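Putative sugar ABC transporter, substrate-binding protein (PDB 4WZZ) binds L-rhamnose in the cleft between its two lobes and probably delivers the sugar to an ABC transporter for uptake. Local coordinates at residues Asp143-Ala148 with Lys152-Gln157; Thr161-Ala166 with Asn194-Gly199; Ala170-Ser175 with Ser210-Ile215; Lys201-Met204 with Lys208-Lys211. One frame throughout, in Å; residues are numbered along the deposited sequence.

Interaction 1 (Asp143-Ala148 with Lys152-Gln157). With RAM (alpha-L-rhamnopyranose), chain B.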
loop_
_atom_site.group_PDB
_atom_site.type_symbol
_atom_site.label_atom_id
_atom_site.label_comp_id
_atom_site.label_asym_id
_atom_site.label_seq_id
_atom_site.Cartn_x
_atom_site.Cartn_y
_atom_site.Cartn_z
ATOM N N ASP A 143 4.118 -4.352 -0.986
ATOM C CA ASP A 143 3.330 -3.184 -0.532
ATOM C C ASP A 143 4.057 -1.875 -0.802
ATOM O O ASP A 143 3.512 -0.963 -1.441
ATOM C CB ASP A 143 2.980 -3.318 0.955
ATOM C CG ASP A 143 2.134 -2.176 1.473
ATOM O OD1 ASP A 143 1.144 -1.807 0.810
ATOM O OD2 ASP A 143 2.468 -1.678 2.559
ATOM N N SER A 144 5.278 -1.775 -0.300
ATOM C CA SER A 144 6.109 -0.591 -0.481
ATOM C C SER A 144 7.536 -1.066 -0.764
ATOM O O SER A 144 8.137 -1.794 0.032
ATOM C CB SER A 144 6.041 0.284 0.777
ATOM O OG SER A 144 6.856 1.442 0.664
ATOM N N ALA A 145 8.063 -0.678 -1.915
ATOM C CA ALA A 145 9.288 -1.303 -2.422
ATOM C C ALA A 145 10.562 -0.805 -1.739
ATOM O O ALA A 145 10.744 0.399 -1.525
ATOM C CB ALA A 145 9.395 -1.084 -3.935
ATOM N N THR A 146 11.461 -1.742 -1.436
ATOM C CA THR A 146 12.853 -1.399 -1.215
ATOM C C THR A 146 13.421 -1.146 -2.597
ATOM O O THR A 146 12.798 -1.491 -3.600
ATOM C CB THR A 146 13.672 -2.555 -0.641
ATOM O OG1 THR A 146 13.603 -3.665 -1.549
ATOM C CG2 THR A 146 13.135 -2.968 0.711
ATOM N N ASN A 147 14.611 -0.583 -2.666
ATOM C CA ASN A 147 15.189 -0.355 -3.984
ATOM C C ASN A 147 15.547 -1.670 -4.702
ATOM O O ASN A 147 15.411 -2.744 -4.134
ATOM C CB ASN A 147 16.348 0.638 -3.920
ATOM C CG ASN A 147 17.566 0.112 -3.200
ATOM O OD1 ASN A 147 17.868 -1.083 -3.213
ATOM N ND2 ASN A 147 18.280 1.024 -2.564
ATOM N N ALA A 148 15.968 -1.590 -5.964
ATOM C CA ALA A 148 16.182 -2.797 -6.774
ATOM C C ALA A 148 17.368 -3.638 -6.303
ATOM O O ALA A 148 17.404 -4.849 -6.530
ATOM C CB ALA A 148 16.380 -2.427 -8.225
ATOM N N LYS A 152 14.996 -9.356 -4.381
ATOM C CA LYS A 152 14.980 -10.193 -5.572
ATOM C C LYS A 152 13.746 -9.874 -6.420
ATOM O O LYS A 152 13.771 -10.054 -7.639
ATOM C CB LYS A 152 15.053 -11.677 -5.198
ATOM C CG LYS A 152 16.427 -12.075 -4.717
ATOM C CD LYS A 152 16.492 -13.557 -4.438
ATOM C CE LYS A 152 17.912 -14.063 -4.418
ATOM N NZ LYS A 152 17.975 -15.406 -3.773
ATOM N N VAL A 153 12.686 -9.369 -5.786
ATOM C CA VAL A 153 11.463 -9.025 -6.500
ATOM C C VAL A 153 10.554 -8.193 -5.596
ATOM O O VAL A 153 10.661 -8.285 -4.381
ATOM C CB VAL A 153 10.710 -10.282 -6.974
ATOM C CG1 VAL A 153 10.157 -11.088 -5.781
ATOM C CG2 VAL A 153 9.621 -9.914 -7.991
ATOM N N PHE A 154 9.691 -7.385 -6.209
ATOM C CA PHE A 154 8.681 -6.593 -5.482
ATOM C C PHE A 154 7.298 -7.108 -5.818
ATOM O O PHE A 154 6.984 -7.375 -6.983
ATOM C CB PHE A 154 8.780 -5.115 -5.867
ATOM C CG PHE A 154 7.757 -4.235 -5.185
ATOM C CD1 PHE A 154 7.686 -4.199 -3.811
ATOM C CD2 PHE A 154 6.887 -3.431 -5.923
ATOM C CE1 PHE A 154 6.771 -3.412 -3.158
ATOM C CE2 PHE A 154 5.964 -2.642 -5.266
ATOM C CZ PHE A 154 5.911 -2.637 -3.876
ATOM N N VAL A 155 6.469 -7.273 -4.799
ATOM C CA VAL A 155 5.095 -7.703 -5.006
ATOM C C VAL A 155 4.235 -6.478 -4.820
ATOM O O VAL A 155 4.099 -5.965 -3.706
ATOM C CB VAL A 155 4.667 -8.832 -4.059
ATOM C CG1 VAL A 155 3.241 -9.259 -4.367
ATOM C CG2 VAL A 155 5.603 -10.012 -4.207
ATOM N N ASN A 156 3.672 -6.009 -5.934
ATOM C CA ASN A 156 2.934 -4.730 -5.994
ATOM C C ASN A 156 1.436 -5.005 -6.046
ATOM O O ASN A 156 0.973 -5.852 -6.830
ATOM C CB ASN A 156 3.362 -3.964 -7.263
ATOM C CG ASN A 156 3.144 -2.468 -7.164
ATOM O OD1 ASN A 156 2.436 -1.980 -6.284
ATOM N ND2 ASN A 156 3.749 -1.718 -8.099
ATOM N N GLN A 157 0.678 -4.317 -5.180
ATOM C CA GLN A 157 -0.772 -4.477 -5.077
ATOM C C GLN A 157 -1.507 -4.150 -6.366
ATOM O O GLN A 157 -2.540 -4.727 -6.671
ATOM C CB GLN A 157 -1.308 -3.584 -3.954
ATOM C CG GLN A 157 -0.697 -2.178 -3.907
ATOM C CD GLN A 157 0.435 -2.067 -2.932
ATOM O OE1 GLN A 157 1.465 -2.716 -3.099
ATOM N NE2 GLN A 157 0.255 -1.271 -1.893
HETATM C C1 RAM B . -1.382 2.233 4.524
HETATM C C2 RAM B . 0.073 1.846 4.292
HETATM C C3 RAM B . 0.242 0.892 3.109
HETATM C C4 RAM B . -0.525 1.390 1.889
HETATM C C5 RAM B . -1.972 1.706 2.260
HETATM C C6 RAM B . -2.738 2.302 1.089
HETATM O O1 RAM B . -2.061 1.137 5.030
HETATM O O2 RAM B . 0.756 3.043 4.079
HETATM O O3 RAM B . 1.641 0.771 2.869
HETATM O O4 RAM B . -0.482 0.410 0.867
HETATM O O5 RAM B . -2.029 2.618 3.324
HETATM O O HOH W 1 3.399 -0.244 -4.146
#
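In the sugar pocket of this periplasmic binding protein, Asp143, just after strand 138-142, meets Gln157, just beyond strand 154-156. The Asp143 carboxylate grips two neighbouring hydroxyls of L-rhamnose: O4 donates to OD1 at 2.7 Å and O3 to OD2 at 2.6 Å. A carboxylate suits this place because its two oxygens are spaced to take both. Gln157, itself in the pocket, steadies it, NE2 giving a hydrogen bond to Asp143 OD1 (2.9 Å) on the anti side; the amide and carboxylate planes are only 13° apart, but NE2 lies 23° out of the carboxylate plane, so the bond is bent. The Gln157 chain bends at chi2 (-96°), which turns its amide back toward Asp143. Backbone pairing continues the parallel sheet through Asp143 N to Val155 O, 3.2 Å. Farther along, the Ala145 methyl sits over the centre of one Phe154 ring face, CB 3.5 Å from the centroid, where a small residue lets the loop come close. A water bridges Asp143 O and Asn156 OD1. Tyr68 OH also bonds Asp143 OD1, while Asn192 of helix 191-203 packs on both Asp143 and Gln157, and Leu302 of helix 299-315 lies against Asp143 and Val155.

Interaction 2 (Thr161-Ala166 with Asn194-Gly199)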
loop_
_atom_site.group_PDB
_atom_site.type_symbol
_atom_site.label_atom_id
_atom_site.label_comp_id
_atom_site.label_asym_id
_atom_site.label_seq_id
_atom_site.Cartn_x
_atom_site.Cartn_y
_atom_site.Cartn_z
ATOM N N THR A 161 0.813 3.214 -11.957
ATOM C CA THR A 161 0.039 4.097 -12.814
ATOM C C THR A 161 -1.464 3.925 -12.663
ATOM O O THR A 161 -2.221 4.893 -12.748
ATOM C CB THR A 161 0.423 3.843 -14.266
ATOM O OG1 THR A 161 1.821 4.110 -14.424
ATOM C CG2 THR A 161 -0.363 4.731 -15.219
ATOM N N GLN A 162 -1.899 2.680 -12.496
ATOM C CA GLN A 162 -3.322 2.429 -12.359
ATOM C C GLN A 162 -3.898 3.142 -11.131
ATOM O O GLN A 162 -4.992 3.685 -11.168
ATOM C CB GLN A 162 -3.556 0.925 -12.256
ATOM C CG GLN A 162 -3.157 0.163 -13.500
ATOM C CD GLN A 162 -3.431 -1.315 -13.334
ATOM O OE1 GLN A 162 -2.986 -1.945 -12.368
ATOM N NE2 GLN A 162 -4.197 -1.869 -14.253
ATOM N N ILE A 163 -3.147 3.132 -10.043
ATOM C CA ILE A 163 -3.587 3.794 -8.811
ATOM C C ILE A 163 -3.597 5.308 -9.046
ATOM O O ILE A 163 -4.543 5.979 -8.710
ATOM C CB ILE A 163 -2.660 3.453 -7.656
ATOM C CG1 ILE A 163 -2.828 1.984 -7.264
ATOM C CG2 ILE A 163 -2.895 4.386 -6.467
ATOM C CD1 ILE A 163 -4.178 1.676 -6.629
ATOM N N ALA A 164 -2.532 5.838 -9.640
ATOM C CA ALA A 164 -2.477 7.275 -9.896
ATOM C C ALA A 164 -3.611 7.767 -10.793
ATOM O O ALA A 164 -4.208 8.836 -10.570
ATOM C CB ALA A 164 -1.129 7.654 -10.498
ATOM N N GLN A 165 -3.884 7.002 -11.838
ATOM C CA GLN A 165 -4.901 7.367 -12.794
ATOM C C GLN A 165 -6.291 7.302 -12.160
ATOM O O GLN A 165 -7.115 8.209 -12.330
ATOM C CB GLN A 165 -4.748 6.463 -14.022
ATOM C CG GLN A 165 -5.691 6.739 -15.127
ATOM C CD GLN A 165 -5.382 8.033 -15.825
ATOM O OE1 GLN A 165 -4.281 8.214 -16.361
ATOM N NE2 GLN A 165 -6.352 8.949 -15.833
ATOM N N ALA A 166 -6.550 6.256 -11.375
ATOM C CA ALA A 166 -7.837 6.136 -10.694
ATOM C C ALA A 166 -8.045 7.335 -9.784
ATOM O O ALA A 166 -9.120 7.938 -9.742
ATOM C CB ALA A 166 -7.885 4.844 -9.863
ATOM N N ASN A 194 5.051 7.686 -2.225
ATOM C CA ASN A 194 5.821 8.580 -3.069
ATOM C C ASN A 194 5.670 8.225 -4.560
ATOM O O ASN A 194 5.619 9.125 -5.422
ATOM C CB ASN A 194 7.284 8.582 -2.641
ATOM C CG ASN A 194 7.503 9.363 -1.355
ATOM O OD1 ASN A 194 6.634 10.131 -0.913
ATOM N ND2 ASN A 194 8.666 9.176 -0.748
ATOM N N ALA A 195 5.592 6.928 -4.872
ATOM C CA ALA A 195 5.386 6.485 -6.247
ATOM C C ALA A 195 4.000 6.865 -6.769
ATOM O O ALA A 195 3.858 7.313 -7.925
ATOM C CB ALA A 195 5.630 4.981 -6.376
ATOM N N TRP A 196 2.981 6.694 -5.929
ATOM C CA TRP A 196 1.630 7.089 -6.319
ATOM C C TRP A 196 1.534 8.588 -6.522
ATOM O O TRP A 196 0.863 9.054 -7.444
ATOM C CB TRP A 196 0.604 6.626 -5.291
ATOM C CG TRP A 196 0.565 5.127 -5.164
ATOM C CD1 TRP A 196 0.758 4.214 -6.158
ATOM C CD2 TRP A 196 0.343 4.381 -3.971
ATOM N NE1 TRP A 196 0.657 2.935 -5.656
ATOM C CE2 TRP A 196 0.407 3.018 -4.305
ATOM C CE3 TRP A 196 0.109 4.737 -2.642
ATOM C CZ2 TRP A 196 0.226 1.999 -3.350
ATOM C CZ3 TRP A 196 -0.074 3.744 -1.722
ATOM C CH2 TRP A 196 -0.009 2.395 -2.071
ATOM N N ILE A 197 2.161 9.345 -5.636
ATOM C CA ILE A 197 2.123 10.803 -5.727
ATOM C C ILE A 197 2.877 11.268 -6.969
ATOM O O ILE A 197 2.405 12.126 -7.711
ATOM C CB ILE A 197 2.673 11.458 -4.463
ATOM C CG1 ILE A 197 1.746 11.174 -3.293
ATOM C CG2 ILE A 197 2.790 12.993 -4.651
ATOM C CD1 ILE A 197 2.398 11.362 -1.918
ATOM N N ASP A 198 4.031 10.669 -7.240
ATOM C CA ASP A 198 4.740 11.002 -8.469
ATOM C C ASP A 198 3.898 10.644 -9.678
ATOM O O ASP A 198 3.861 11.393 -10.665
ATOM C CB ASP A 198 6.071 10.281 -8.527
ATOM C CG ASP A 198 7.115 10.910 -7.613
ATOM O OD1 ASP A 198 6.926 12.080 -7.187
ATOM O OD2 ASP A 198 8.120 10.232 -7.316
ATOM N N GLY A 199 3.237 9.494 -9.612
ATOM C CA GLY A 199 2.342 9.077 -10.670
ATOM C C GLY A 199 1.226 10.089 -10.889
ATOM O O GLY A 199 0.882 10.412 -12.035
#
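Ile163 and Trp196 make the CH-pi contact of this helix pair. The Ile163 CG2 methyl stands over one face of the indole, 3.8 Å from the centroid of the five-membered ring and 14° off its normal. Its nearest ring atom is Trp196 CD1, at 3.7 Å, and Ile163 CB lies almost as close to that carbon. Because CG2 is anti to the backbone N of Ile163 (chi1 -70° for the CG1 branch), the beta branch brings a methyl to the ring while CG1 runs past NE1. A branched aliphatic side chain fits well here: it offers a broad, rigid surface to a flat ring. Trp196 also lines the L-rhamnose pocket, its side chain about 4 Å from the sugar, so Ile163 is a second-shell residue packed against a first-shell one.

The two helices, 160-174 and 191-203, belong to the lobe built round the parallel sheet of strands 179-185, 212-219, 243-246 and 269-272, part of the periplasmic binding protein fold. Their short segments cross at -56°, with axes 8.3 Å apart.

Small residues make the backbone part of the contact. Ala164 CB rests 3.4 Å from Gly199 C, and it also approaches the carbonyl oxygen of Trp196, at 3.9 Å. Gly199 has no CB, and one placed there would run into the Ala164 methyl; this explains how the CA atoms of Ala164 and Gly199 come within 5.2 Å. Met200 covers Ala164 from the next position of helix 191-203, and Pro356 packs on Ile163.

Interaction 3 (Ala170-Ser175 with Ser210-Ile215)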
loop_
_atom_site.group_PDB
_atom_site.type_symbol
_atom_site.label_atom_id
_atom_site.label_comp_id
_atom_site.label_asym_id
_atom_site.label_seq_id
_atom_site.Cartn_x
_atom_site.Cartn_y
_atom_site.Cartn_z
ATOM N N ALA A 170 -10.775 10.318 -10.050
ATOM C CA ALA A 170 -11.659 10.534 -8.923
ATOM C C ALA A 170 -11.683 11.982 -8.503
ATOM O O ALA A 170 -12.749 12.572 -8.299
ATOM C CB ALA A 170 -11.262 9.653 -7.736
ATOM N N ILE A 171 -10.511 12.592 -8.382
ATOM C CA ILE A 171 -10.459 14.004 -7.998
ATOM C C ILE A 171 -11.190 14.873 -9.021
ATOM O O ILE A 171 -11.961 15.754 -8.660
ATOM C CB ILE A 171 -9.008 14.472 -7.808
ATOM C CG1 ILE A 171 -8.360 13.767 -6.595
ATOM C CG2 ILE A 171 -8.957 15.967 -7.620
ATOM C CD1 ILE A 171 -6.860 13.566 -6.763
ATOM N N LEU A 172 -10.961 14.598 -10.299
ATOM C CA LEU A 172 -11.565 15.386 -11.356
ATOM C C LEU A 172 -13.097 15.297 -11.276
ATOM O O LEU A 172 -13.799 16.278 -11.468
ATOM C CB LEU A 172 -11.065 14.908 -12.722
ATOM C CG LEU A 172 -11.617 15.700 -13.912
ATOM C CD1 LEU A 172 -11.118 17.139 -13.880
ATOM C CD2 LEU A 172 -11.240 15.033 -15.214
ATOM N N ASP A 173 -13.593 14.093 -11.025
ATOM C CA ASP A 173 -15.026 13.844 -10.931
ATOM C C ASP A 173 -15.615 14.512 -9.702
ATOM O O ASP A 173 -16.545 15.317 -9.785
ATOM C CB ASP A 173 -15.260 12.332 -10.869
ATOM C CG ASP A 173 -16.725 11.970 -10.700
ATOM O OD1 ASP A 173 -17.601 12.694 -11.236
ATOM O OD2 ASP A 173 -16.999 10.947 -10.052
ATOM N N ILE A 174 -15.051 14.181 -8.544
ATOM C CA ILE A 174 -15.604 14.600 -7.271
ATOM C C ILE A 174 -15.527 16.125 -7.063
ATOM O O ILE A 174 -16.389 16.711 -6.405
ATOM C CB ILE A 174 -14.903 13.825 -6.129
ATOM C CG1 ILE A 174 -15.227 12.331 -6.252
ATOM C CG2 ILE A 174 -15.293 14.369 -4.796
ATOM C CD1 ILE A 174 -14.237 11.440 -5.475
ATOM N N SER A 175 -14.514 16.770 -7.636
ATOM C CA SER A 175 -14.350 18.210 -7.522
ATOM C C SER A 175 -15.349 18.948 -8.390
ATOM O O SER A 175 -15.496 20.149 -8.245
ATOM C CB SER A 175 -12.947 18.637 -7.964
ATOM O OG SER A 175 -12.765 18.333 -9.348
ATOM N N SER A 210 -6.585 20.434 -16.223
ATOM C CA SER A 210 -5.914 21.729 -16.194
ATOM C C SER A 210 -6.548 22.738 -15.230
ATOM O O SER A 210 -5.889 23.690 -14.817
ATOM C CB SER A 210 -5.852 22.329 -17.595
ATOM O OG SER A 210 -7.145 22.643 -18.060
ATOM N N LYS A 211 -7.813 22.526 -14.877
ATOM C CA LYS A 211 -8.516 23.409 -13.931
ATOM C C LYS A 211 -8.425 22.971 -12.483
ATOM O O LYS A 211 -8.987 23.627 -11.606
ATOM C CB LYS A 211 -9.987 23.531 -14.305
ATOM C CG LYS A 211 -10.225 24.176 -15.658
ATOM C CD LYS A 211 -11.553 23.719 -16.229
ATOM C CE LYS A 211 -12.599 24.798 -16.184
ATOM N NZ LYS A 211 -12.668 25.558 -17.465
ATOM N N LEU A 212 -7.735 21.854 -12.229
ATOM C CA LEU A 212 -7.439 21.410 -10.872
ATOM C C LEU A 212 -6.136 22.042 -10.423
ATOM O O LEU A 212 -5.254 22.296 -11.239
ATOM C CB LEU A 212 -7.304 19.887 -10.842
ATOM C CG LEU A 212 -8.549 19.075 -11.195
ATOM C CD1 LEU A 212 -8.240 17.580 -11.211
ATOM C CD2 LEU A 212 -9.655 19.365 -10.195
ATOM N N ASN A 213 -6.012 22.313 -9.130
ATOM C CA ASN A 213 -4.772 22.843 -8.587
ATOM C C ASN A 213 -4.370 22.066 -7.343
ATOM O O ASN A 213 -5.071 22.091 -6.336
ATOM C CB ASN A 213 -4.921 24.318 -8.265
ATOM C CG ASN A 213 -3.646 24.918 -7.688
ATOM O OD1 ASN A 213 -2.585 24.909 -8.330
ATOM N ND2 ASN A 213 -3.737 25.435 -6.472
ATOM N N LEU A 214 -3.240 21.375 -7.425
ATOM C CA LEU A 214 -2.682 20.654 -6.290
ATOM C C LEU A 214 -1.960 21.638 -5.380
ATOM O O LEU A 214 -0.964 22.258 -5.787
ATOM C CB LEU A 214 -1.717 19.568 -6.772
ATOM C CG LEU A 214 -0.974 18.837 -5.654
ATOM C CD1 LEU A 214 -1.920 18.212 -4.597
ATOM C CD2 LEU A 214 -0.075 17.770 -6.247
ATOM N N ILE A 215 -2.466 21.819 -4.163
ATOM C CA ILE A 215 -1.877 22.802 -3.248
ATOM C C ILE A 215 -0.630 22.291 -2.566
ATOM O O ILE A 215 0.203 23.080 -2.142
ATOM C CB ILE A 215 -2.879 23.319 -2.202
ATOM C CG1 ILE A 215 -3.209 22.251 -1.176
ATOM C CG2 ILE A 215 -4.128 23.826 -2.885
ATOM C CD1 ILE A 215 -4.199 22.734 -0.119
#
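Ile171 O is held by two donors from Ser175, the backbone N at 2.9 Å and the side-chain OG at 2.8 Å, which reach it from opposite faces of the carbonyl plane. This double grip lies near the C-terminal end of helix 160-174, which packs against the parallel sheet in one lobe of the periplasmic binding protein fold and meets the start of edge strand 212-219. Serine suits the place: its short hydroxyl can turn back to a carbonyl of the preceding turn, with OG set between the backbone N and the carbonyl carbon (chi1 64°). The same OG is also hydrogen-bonded to Gly177 N.

Across the contact Leu212 does most of the touching, sending its side chain toward the helix. CD1 is the branch that meets the aliphatic side chains, 4.0 Å from Ile171 CG2 and 3.9 Å from Leu172 CD1; the Leu172 and Leu212 side chains cross at about a right angle. Two terminal methyls let leucine meet a helix surface at several points at once. Ile171 is buried further on, against Trp181 of strand 179-185 and Val243 and Cys245 of strand 243-246. The second branch of Leu212 turns to the serine, where CD2 comes to 3.4 Å from Ser175 OG.

Interaction 4 (Lys201-Met204 with Lys208-Lys211)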
loop_
_atom_site.group_PDB
_atom_site.type_symbol
_atom_site.label_atom_id
_atom_site.label_comp_id
_atom_site.label_asym_id
_atom_site.label_seq_id
_atom_site.Cartn_x
_atom_site.Cartn_y
_atom_site.Cartn_z
ATOM N N LYS A 201 1.235 13.214 -10.193
ATOM C CA LYS A 201 1.764 14.461 -10.720
ATOM C C LYS A 201 2.043 14.333 -12.204
ATOM O O LYS A 201 1.879 15.290 -12.947
ATOM C CB LYS A 201 2.978 14.915 -9.925
ATOM C CG LYS A 201 2.564 15.381 -8.497
ATOM C CD LYS A 201 3.713 15.964 -7.717
ATOM C CE LYS A 201 4.829 14.965 -7.588
ATOM N NZ LYS A 201 5.845 15.426 -6.609
ATOM N N THR A 202 2.459 13.149 -12.642
ATOM C CA THR A 202 2.607 12.915 -14.081
ATOM C C THR A 202 1.250 12.903 -14.795
ATOM O O THR A 202 1.077 13.557 -15.824
ATOM C CB THR A 202 3.397 11.611 -14.319
ATOM O OG1 THR A 202 4.727 11.772 -13.800
ATOM C CG2 THR A 202 3.491 11.245 -15.807
ATOM N N VAL A 203 0.287 12.151 -14.269
ATOM C CA VAL A 203 -1.027 12.041 -14.874
ATOM C C VAL A 203 -1.687 13.416 -14.981
ATOM O O VAL A 203 -2.306 13.755 -15.996
ATOM C CB VAL A 203 -1.907 11.091 -14.038
ATOM C CG1 VAL A 203 -3.370 11.136 -14.488
ATOM C CG2 VAL A 203 -1.377 9.689 -14.110
HETATM N N MSE A 204 -1.546 14.219 -13.927
HETATM C CA MSE A 204 -2.288 15.468 -13.864
HETATM C C MSE A 204 -1.807 16.542 -14.850
HETATM O O MSE A 204 -2.401 17.619 -14.902
HETATM C CB MSE A 204 -2.269 16.030 -12.431
HETATM C CG MSE A 204 -0.992 16.754 -12.123
HETATM SE SE MSE A 204 -0.888 17.244 -10.210
HETATM C CE MSE A 204 0.595 18.478 -10.323
ATOM N N LYS A 208 -6.907 17.514 -19.530
ATOM C CA LYS A 208 -8.213 17.296 -18.893
ATOM C C LYS A 208 -8.243 17.732 -17.427
ATOM O O LYS A 208 -9.323 18.015 -16.882
ATOM C CB LYS A 208 -8.649 15.840 -19.000
ATOM C CG LYS A 208 -7.838 14.908 -18.158
ATOM C CD LYS A 208 -8.091 13.446 -18.523
ATOM C CE LYS A 208 -9.423 12.960 -17.996
ATOM N NZ LYS A 208 -9.499 11.470 -18.057
ATOM N N TYR A 209 -7.066 17.808 -16.806
ATOM C CA TYR A 209 -6.957 18.168 -15.388
ATOM C C TYR A 209 -6.530 19.619 -15.182
ATOM O O TYR A 209 -6.160 19.995 -14.096
ATOM C CB TYR A 209 -5.947 17.266 -14.682
ATOM C CG TYR A 209 -6.203 15.773 -14.852
ATOM C CD1 TYR A 209 -7.278 15.154 -14.220
ATOM C CD2 TYR A 209 -5.387 15.000 -15.661
ATOM C CE1 TYR A 209 -7.521 13.794 -14.371
ATOM C CE2 TYR A 209 -5.616 13.626 -15.810
ATOM C CZ TYR A 209 -6.690 13.041 -15.167
ATOM O OH TYR A 209 -6.933 11.705 -15.318
ATOM N N SER A 210 -6.585 20.434 -16.223
ATOM C CA SER A 210 -5.914 21.729 -16.194
ATOM C C SER A 210 -6.548 22.738 -15.230
ATOM O O SER A 210 -5.889 23.690 -14.817
ATOM C CB SER A 210 -5.852 22.329 -17.595
ATOM O OG SER A 210 -7.145 22.643 -18.060
ATOM N N LYS A 211 -7.813 22.526 -14.877
ATOM C CA LYS A 211 -8.516 23.409 -13.931
ATOM C C LYS A 211 -8.425 22.971 -12.483
ATOM O O LYS A 211 -8.987 23.627 -11.606
ATOM C CB LYS A 211 -9.987 23.531 -14.305
ATOM C CG LYS A 211 -10.225 24.176 -15.658
ATOM C CD LYS A 211 -11.553 23.719 -16.229
ATOM C CE LYS A 211 -12.599 24.798 -16.184
ATOM N NZ LYS A 211 -12.668 25.558 -17.465
HETATM O O HOH W 2 -3.689 19.461 -12.967
#
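Tyr209 packs from its loop against the end of helix 191-203, in the turn that leads this helix into strand 212-219 and so forms part of an alpha/beta lobe of the periplasmic binding protein fold. Its CB starts beside Met204, a selenomethionine here, 3.6 Å from the carbonyl O. CG lies 4.0 Å from Met204 CA, since it is anti to the carbonyl carbon of Tyr209 (chi1 -53°) and so leads the ring back along the helix end. CD2 and CE2 both pass Val203 O at 3.3 Å, and CE2 also meets the Val203 CG1 methyl at 3.6 Å. CZ (3.9 Å) and OH (3.7 Å) run past the same Val203 CG1, but the hydroxyl's strongest polar partner is Asp169 of helix 160-174. Lys208 CG covers one ring face over its centre, and Lys208 NZ forms a salt bridge with Asp169 too. Tyrosine suits the place because its ring packs on aliphatic groups while its OH reaches across to a carboxylate. Met168 of helix 160-174 touches Val203, Met204 and Tyr209. Between the two backbones, one water donates to Met204 O at 3.0 Å and to Tyr209 O at 2.8 Å.

Overall arrangement
Interaction 1 lies in one lobe and interactions 2 to 4 in the other, with the sugar between them. Interaction 1 takes the sugar's O3 and O4 hydroxyls, and interaction 2 meets it where Gln157 NE2 packs on Trp196 CZ2 at 3.6 Å; both residues belong to the pocket, and the centres of the two contacts lie about 15 Å apart. Interactions 2 and 3 share helix 160-174, while interactions 2 and 4 share helix 191-203, with Ala164 CB beside Val203 CG2. Interactions 3 and 4 have centres about 8 Å apart, share Ser210 and Lys211, and touch through Leu172 CD1 and Lys208 O. Their centres lie about 29 Å and 27 Å, respectively, from that of interaction 1.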